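Local coordinates for extracellular solute-binding protein family 1 (Alicyclobacillus acidocaldarius subsp. acidocaldarius, PDB 4OVJ), which probably captures a solute outside the cell and delivers it to an ABC-type importer, at residues K22-G33 with N54-F65. Residues are numbered along the deposited sequence; the frame is centred on the assembly and turned at random.
Sequences KPVVTLTFGFWG and NIHIQTEFGGPF
Strands 25-31 and 55-61 run parallel, their axes 4.5 Å apart at closest approach and turned by 24°, and backbone hydrogen bonds such as Leu27 N to His56 O (2.8 Å) and Gln58 N to Leu27 O tie them together. Helix 35-51 connects them, which makes this the beta-alpha-beta crossover that opens the N-terminal lobe of a periplasmic-binding-protein fold. The face carrying Leu27, Ile55 and Ile57 is largely apolar: Leu27 CD1 sits 3.7 Å from Ile55 CG2 and also meets Ile57 CD1, while helix 307-319 covers this face through Phe313 and Gln309. Farther along, the Phe31 ring, with CG between its backbone N and carbonyl carbon (chi1 64°), brings CE2 to 3.4 Å from Phe61 CD1, the two rings meeting obliquely. Toward Gly33, the edge of the Phe65 ring meets the face of the Trp32 five-membered ring in a T-shaped pair, planes at 85°, and Tyr68 and Phe69 also meet the indole. A serine in place of Trp32 would probably leave the Phe65 edge without its aromatic face and open a gap beside Phe69. At the other end, Asn54 ND2 is hydrogen-bonded to Asp20 OD1 and, nearly straight, donates to Lys22 O over 3.1 Å.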
ATOM      1  N   LYS A  22      29.373   3.502 -24.086  1.00 28.50           N
ATOM      2  CA  LYS A  22      28.752   4.238 -25.181  1.00 25.36           C
ATOM      3  C   LYS A  22      29.001   5.721 -24.985  1.00 19.41           C
ATOM      4  O   LYS A  22      29.337   6.139 -23.889  1.00 15.84           O
ATOM      5  CB  LYS A  22      27.250   4.000 -25.193  1.00 27.43           C
ATOM      6  CG  LYS A  22      26.870   2.619 -25.679  1.00 33.23           C
ATOM      7  CD  LYS A  22      25.365   2.488 -25.682  1.00 39.83           C
ATOM      8  CE  LYS A  22      24.947   1.124 -25.185  1.00 46.01           C
ATOM      9  NZ  LYS A  22      23.481   1.087 -24.975  1.00 45.05           N
ATOM     10  N   PRO A  23      28.817   6.523 -26.047  1.00 17.48           N
ATOM     11  CA  PRO A  23      28.976   7.960 -25.905  1.00 15.75           C
ATOM     12  C   PRO A  23      28.049   8.550 -24.839  1.00 14.06           C
ATOM     13  O   PRO A  23      26.942   8.046 -24.604  1.00 13.64           O
ATOM     14  CB  PRO A  23      28.618   8.508 -27.290  1.00 18.39           C
ATOM     15  CG  PRO A  23      28.765   7.364 -28.216  1.00 19.56           C
ATOM     16  CD  PRO A  23      28.484   6.132 -27.427  1.00 19.69           C
ATOM     17  N   VAL A  24      28.528   9.616 -24.212  1.00 11.63           N
ATOM     18  CA  VAL A  24      27.829  10.271 -23.148  1.00 11.19           C
ATOM     19  C   VAL A  24      26.473  10.813 -23.608  1.00 11.16           C
ATOM     20  O   VAL A  24      26.328  11.328 -24.721  1.00 12.40           O
ATOM     21  CB  VAL A  24      28.701  11.376 -22.514  1.00 11.91           C
ATOM     22  CG1 VAL A  24      29.080  12.435 -23.535  1.00 13.65           C
ATOM     23  CG2 VAL A  24      27.991  12.004 -21.330  1.00 12.66           C
ATOM     24  N   VAL A  25      25.469  10.623 -22.754  1.00 11.01           N
ATOM     25  CA  VAL A  25      24.127  11.162 -22.989  1.00 11.27           C
ATOM     26  C   VAL A  25      23.607  11.733 -21.691  1.00 10.84           C
ATOM     27  O   VAL A  25      24.132  11.426 -20.621  1.00 10.07           O
ATOM     28  CB  VAL A  25      23.130  10.088 -23.511  1.00 13.44           C
ATOM     29  CG1 VAL A  25      23.672   9.387 -24.750  1.00 14.55           C
ATOM     30  CG2 VAL A  25      22.765   9.086 -22.430  1.00 14.03           C
ATOM     31  N   THR A  26      22.571  12.556 -21.800  1.00 11.59           N
ATOM     32  CA  THR A  26      21.858  13.100 -20.659  1.00 11.78           C
ATOM     33  C   THR A  26      20.394  12.669 -20.690  1.00 11.93           C
ATOM     34  O   THR A  26      19.718  12.784 -21.726  1.00 14.25           O
ATOM     35  CB  THR A  26      21.923  14.632 -20.651  1.00 14.81           C
ATOM     36  OG1 THR A  26      23.286  15.037 -20.558  1.00 19.40           O
ATOM     37  CG2 THR A  26      21.132  15.221 -19.475  1.00 16.57           C
ATOM     38  N   LEU A  27      19.921  12.175 -19.548  1.00 11.03           N
ATOM     39  CA  LEU A  27      18.516  11.839 -19.338  1.00 10.78           C
ATOM     40  C   LEU A  27      17.908  12.852 -18.401  1.00  9.58           C
ATOM     41  O   LEU A  27      18.507  13.168 -17.372  1.00 10.02           O
ATOM     42  CB  LEU A  27      18.370  10.473 -18.667  1.00 11.18           C
ATOM     43  CG  LEU A  27      18.963   9.273 -19.390  1.00 13.06           C
ATOM     44  CD1 LEU A  27      18.995   8.057 -18.481  1.00 13.73           C
ATOM     45  CD2 LEU A  27      18.149   8.967 -20.631  1.00 15.06           C
ATOM     46  N   THR A  28      16.712  13.337 -18.721  1.00  8.90           N
ATOM     47  CA  THR A  28      15.934  14.144 -17.767  1.00  8.86           C
ATOM     48  C   THR A  28      15.043  13.224 -16.925  1.00  7.66           C
ATOM     49  O   THR A  28      14.577  12.198 -17.407  1.00  7.77           O
ATOM     50  CB  THR A  28      15.058  15.173 -18.497  1.00  9.94           C
ATOM     51  OG1 THR A  28      14.360  14.521 -19.555  1.00 11.77           O
ATOM     52  CG2 THR A  28      15.927  16.293 -19.055  1.00 12.06           C
ATOM     53  N   PHE A  29      14.823  13.598 -15.668  1.00  7.74           N
ATOM     54  CA  PHE A  29      14.155  12.754 -14.685  1.00  8.00           C
ATOM     55  C   PHE A  29      13.223  13.609 -13.848  1.00  7.81           C
ATOM     56  O   PHE A  29      13.675  14.391 -13.012  1.00  8.62           O
ATOM     57  CB  PHE A  29      15.203  12.081 -13.805  1.00  8.25           C
ATOM     58  CG  PHE A  29      14.651  11.293 -12.629  1.00  8.42           C
ATOM     59  CD1 PHE A  29      13.422  10.657 -12.675  1.00  8.57           C
ATOM     60  CD2 PHE A  29      15.432  11.133 -11.491  1.00  9.09           C
ATOM     61  CE1 PHE A  29      12.962   9.902 -11.606  1.00  9.19           C
ATOM     62  CE2 PHE A  29      14.976  10.393 -10.424  1.00 10.00           C
ATOM     63  CZ  PHE A  29      13.746   9.768 -10.477  1.00  9.21           C
ATOM     64  N   GLY A  30      11.921  13.458 -14.099  1.00  7.62           N
ATOM     65  CA  GLY A  30      10.895  14.179 -13.364  1.00  8.08           C
ATOM     66  C   GLY A  30      10.365  13.348 -12.203  1.00  7.94           C
ATOM     67  O   GLY A  30      10.138  12.155 -12.336  1.00  7.66           O
ATOM     68  N   PHE A  31      10.172  13.988 -11.056  1.00  8.14           N
ATOM     69  CA  PHE A  31       9.570  13.317  -9.912  1.00  8.60           C
ATOM     70  C   PHE A  31       8.941  14.336  -8.980  1.00  8.52           C
ATOM     71  O   PHE A  31       9.206  15.530  -9.099  1.00  8.45           O
ATOM     72  CB  PHE A  31      10.594  12.424  -9.188  1.00  9.14           C
ATOM     73  CG  PHE A  31      11.727  13.176  -8.583  1.00 11.74           C
ATOM     74  CD1 PHE A  31      12.822  13.549  -9.357  1.00 12.37           C
ATOM     75  CD2 PHE A  31      11.709  13.504  -7.235  1.00 13.91           C
ATOM     76  CE1 PHE A  31      13.879  14.245  -8.792  1.00 14.00           C
ATOM     77  CE2 PHE A  31      12.763  14.200  -6.670  1.00 14.69           C
ATOM     78  CZ  PHE A  31      13.840  14.575  -7.449  1.00 11.67           C
ATOM     79  N   TRP A  32       8.061  13.859  -8.108  1.00  9.45           N
ATOM     80  CA  TRP A  32       7.414  14.688  -7.099  1.00  9.33           C
ATOM     81  C   TRP A  32       7.829  14.206  -5.727  1.00 10.45           C
ATOM     82  O   TRP A  32       8.372  13.111  -5.568  1.00 11.85           O
ATOM     83  CB  TRP A  32       5.884  14.632  -7.210  1.00  9.51           C
ATOM     84  CG  TRP A  32       5.233  13.390  -6.607  1.00  8.99           C
ATOM     85  CD1 TRP A  32       4.881  13.205  -5.302  1.00 10.41           C
ATOM     86  CD2 TRP A  32       4.865  12.185  -7.290  1.00  8.47           C
ATOM     87  NE1 TRP A  32       4.331  11.965  -5.124  1.00 11.35           N
ATOM     88  CE2 TRP A  32       4.298  11.316  -6.327  1.00 10.03           C
ATOM     89  CE3 TRP A  32       4.945  11.759  -8.620  1.00  9.38           C
ATOM     90  CZ2 TRP A  32       3.821  10.039  -6.650  1.00 11.53           C
ATOM     91  CZ3 TRP A  32       4.477  10.483  -8.947  1.00  9.57           C
ATOM     92  CH2 TRP A  32       3.925   9.634  -7.960  1.00 11.05           C
ATOM     93  N   GLY A  33       7.549  15.029  -4.734  1.00 10.85           N
ATOM     94  CA  GLY A  33       7.735  14.617  -3.364  1.00 12.15           C
ATOM     95  C   GLY A  33       7.778  15.778  -2.401  1.00 12.93           C
ATOM     96  O   GLY A  33       7.732  16.939  -2.800  1.00 12.98           O
ATOM     97  N   ASN A  54      29.041   7.759 -17.926  1.00 12.48           N
ATOM     98  CA  ASN A  54      28.674   8.220 -19.270  1.00 12.78           C
ATOM     99  C   ASN A  54      27.185   8.555 -19.432  1.00 11.53           C
ATOM    100  O   ASN A  54      26.687   8.719 -20.549  1.00 11.87           O
ATOM    101  CB  ASN A  54      29.102   7.208 -20.310  1.00 14.98           C
ATOM    102  CG  ASN A  54      28.543   5.845 -20.056  1.00 18.93           C
ATOM    103  OD1 ASN A  54      28.144   5.510 -18.930  1.00 21.91           O
ATOM    104  ND2 ASN A  54      28.531   5.026 -21.096  1.00 24.20           N
ATOM    105  N   ILE A  55      26.477   8.672 -18.315  1.00 10.52           N
ATOM    106  CA  ILE A  55      25.082   9.090 -18.340  1.00  9.63           C
ATOM    107  C   ILE A  55      24.906  10.206 -17.317  1.00  9.49           C
ATOM    108  O   ILE A  55      25.044   9.988 -16.106  1.00 13.48           O
ATOM    109  CB  ILE A  55      24.125   7.918 -18.031  1.00 10.39           C
ATOM    110  CG1 ILE A  55      24.355   6.770 -19.020  1.00 10.14           C
ATOM    111  CG2 ILE A  55      22.667   8.392 -18.104  1.00 11.00           C
ATOM    112  CD1 ILE A  55      23.666   5.453 -18.662  1.00 11.60           C
ATOM    113  N   HIS A  56      24.586  11.398 -17.796  1.00  7.80           N
ATOM    114  CA  HIS A  56      24.177  12.468 -16.912  1.00  8.31           C
ATOM    115  C   HIS A  56      22.679  12.378 -16.639  1.00  8.72           C
ATOM    116  O   HIS A  56      21.884  12.058 -17.534  1.00  9.59           O
ATOM    117  CB  HIS A  56      24.414  13.829 -17.544  1.00  9.08           C
ATOM    118  CG  HIS A  56      25.834  14.114 -17.916  1.00 10.13           C
ATOM    119  ND1 HIS A  56      26.860  14.118 -17.000  1.00 11.17           N
ATOM    120  CD2 HIS A  56      26.373  14.517 -19.085  1.00  9.76           C
ATOM    121  CE1 HIS A  56      27.984  14.461 -17.601  1.00 10.36           C
ATOM    122  NE2 HIS A  56      27.713  14.707 -18.867  1.00  9.07           N
ATOM    123  N   ILE A  57      22.296  12.683 -15.413  1.00  8.59           N
ATOM    124  CA  ILE A  57      20.900  12.826 -15.053  1.00  9.32           C
ATOM    125  C   ILE A  57      20.618  14.291 -14.741  1.00  9.56           C
ATOM    126  O   ILE A  57      21.283  14.906 -13.898  1.00 12.25           O
ATOM    127  CB  ILE A  57      20.533  11.966 -13.833  1.00 10.01           C
ATOM    128  CG1 ILE A  57      20.869  10.501 -14.089  1.00 10.22           C
ATOM    129  CG2 ILE A  57      19.056  12.144 -13.496  1.00 10.94           C
ATOM    130  CD1 ILE A  57      20.120   9.878 -15.251  1.00 10.32           C
ATOM    131  N   GLN A  58      19.640  14.844 -15.456  1.00  9.02           N
ATOM    132  CA  GLN A  58      19.152  16.168 -15.198  1.00  9.70           C
ATOM    133  C   GLN A  58      17.814  16.049 -14.486  1.00  9.03           C
ATOM    134  O   GLN A  58      16.802  15.717 -15.099  1.00  8.88           O
ATOM    135  CB  GLN A  58      19.017  16.915 -16.517  1.00 11.07           C
ATOM    136  CG  GLN A  58      18.521  18.329 -16.372  1.00 13.45           C
ATOM    137  CD  GLN A  58      18.422  19.045 -17.703  1.00 15.68           C
ATOM    138  OE1 GLN A  58      19.158  18.750 -18.637  1.00 15.56           O
ATOM    139  NE2 GLN A  58      17.503  19.994 -17.789  1.00 20.29           N
ATOM    140  N   THR A  59      17.799  16.315 -13.183  1.00  9.54           N
ATOM    141  CA  THR A  59      16.562  16.188 -12.425  1.00 10.47           C
ATOM    142  C   THR A  59      15.620  17.348 -12.703  1.00 11.42           C
ATOM    143  O   THR A  59      16.053  18.479 -12.939  1.00 13.26           O
ATOM    144  CB  THR A  59      16.817  16.056 -10.918  1.00 11.94           C
ATOM    145  OG1 THR A  59      17.521  17.209 -10.435  1.00 14.53           O
ATOM    146  CG2 THR A  59      17.617  14.806 -10.641  1.00 13.52           C
ATOM    147  N   GLU A  60      14.326  17.037 -12.694  1.00 11.61           N
ATOM    148  CA  GLU A  60      13.261  18.002 -12.853  1.00 13.16           C
ATOM    149  C   GLU A  60      12.273  17.727 -11.712  1.00 13.46           C
ATOM    150  O   GLU A  60      11.201  17.160 -11.904  1.00 14.21           O
ATOM    151  CB  GLU A  60      12.603  17.846 -14.228  1.00 15.85           C
ATOM    152  CG  GLU A  60      13.538  18.144 -15.400  1.00 19.63           C
ATOM    153  CD  GLU A  60      12.854  18.033 -16.758  1.00 25.58           C
ATOM    154  OE1 GLU A  60      11.695  17.575 -16.817  1.00 31.14           O
ATOM    155  OE2 GLU A  60      13.478  18.406 -17.775  1.00 33.92           O
ATOM    156  N   PHE A  61      12.679  18.107 -10.511  1.00 12.48           N
ATOM    157  CA  PHE A  61      11.842  17.976  -9.332  1.00 11.25           C
ATOM    158  C   PHE A  61      10.666  18.923  -9.481  1.00 11.56           C
ATOM    159  O   PHE A  61      10.860  20.118  -9.692  1.00 13.54           O
ATOM    160  CB  PHE A  61      12.630  18.338  -8.093  1.00 11.91           C
ATOM    161  CG  PHE A  61      11.813  18.341  -6.844  1.00 12.37           C
ATOM    162  CD1 PHE A  61      11.138  17.200  -6.444  1.00 12.39           C
ATOM    163  CD2 PHE A  61      11.707  19.488  -6.069  1.00 15.22           C
ATOM    164  CE1 PHE A  61      10.385  17.192  -5.281  1.00 13.98           C
ATOM    165  CE2 PHE A  61      10.959  19.483  -4.904  1.00 15.03           C
ATOM    166  CZ  PHE A  61      10.301  18.335  -4.511  1.00 14.51           C
ATOM    167  N   GLY A  62       9.460  18.380  -9.393  1.00 10.98           N
ATOM    168  CA  GLY A  62       8.251  19.136  -9.684  1.00 11.30           C
ATOM    169  C   GLY A  62       7.500  19.612  -8.470  1.00 12.01           C
ATOM    170  O   GLY A  62       6.417  20.176  -8.610  1.00 14.72           O
ATOM    171  N   GLY A  63       8.054  19.390  -7.281  1.00 11.04           N
ATOM    172  CA  GLY A  63       7.371  19.763  -6.037  1.00 12.41           C
ATOM    173  C   GLY A  63       6.396  18.690  -5.581  1.00 11.43           C
ATOM    174  O   GLY A  63       6.531  17.530  -5.941  1.00 11.20           O
ATOM    175  N   PRO A  64       5.389  19.072  -4.794  1.00 11.69           N
ATOM    176  CA  PRO A  64       4.398  18.100  -4.343  1.00 11.18           C
ATOM    177  C   PRO A  64       3.567  17.499  -5.492  1.00 10.52           C
ATOM    178  O   PRO A  64       3.513  18.054  -6.597  1.00 10.68           O
ATOM    179  CB  PRO A  64       3.494  18.917  -3.410  1.00 13.79           C
ATOM    180  CG  PRO A  64       4.266  20.134  -3.059  1.00 15.98           C
ATOM    181  CD  PRO A  64       5.134  20.417  -4.249  1.00 13.24           C
ATOM    182  N   PHE A  65       2.923  16.383  -5.182  1.00 10.65           N
ATOM    183  CA  PHE A  65       2.120  15.578  -6.112  1.00 10.86           C
ATOM    184  C   PHE A  65       1.288  16.397  -7.101  1.00 10.83           C
ATOM    185  O   PHE A  65       1.458  16.274  -8.305  1.00 10.01           O
ATOM    186  CB  PHE A  65       1.228  14.629  -5.287  1.00 11.73           C
ATOM    187  CG  PHE A  65       0.419  13.647  -6.103  1.00 12.33           C
ATOM    188  CD1 PHE A  65      -0.839  13.978  -6.561  1.00 14.21           C
ATOM    189  CD2 PHE A  65       0.903  12.367  -6.347  1.00 13.69           C
ATOM    190  CE1 PHE A  65      -1.585  13.062  -7.291  1.00 15.70           C
ATOM    191  CE2 PHE A  65       0.158  11.442  -7.064  1.00 14.80           C
ATOM    192  CZ  PHE A  65      -1.086  11.794  -7.542  1.00 14.78           C
TER
HETATM  193  O   HOH W   1      25.704   6.788 -22.531  1.00 12.80           O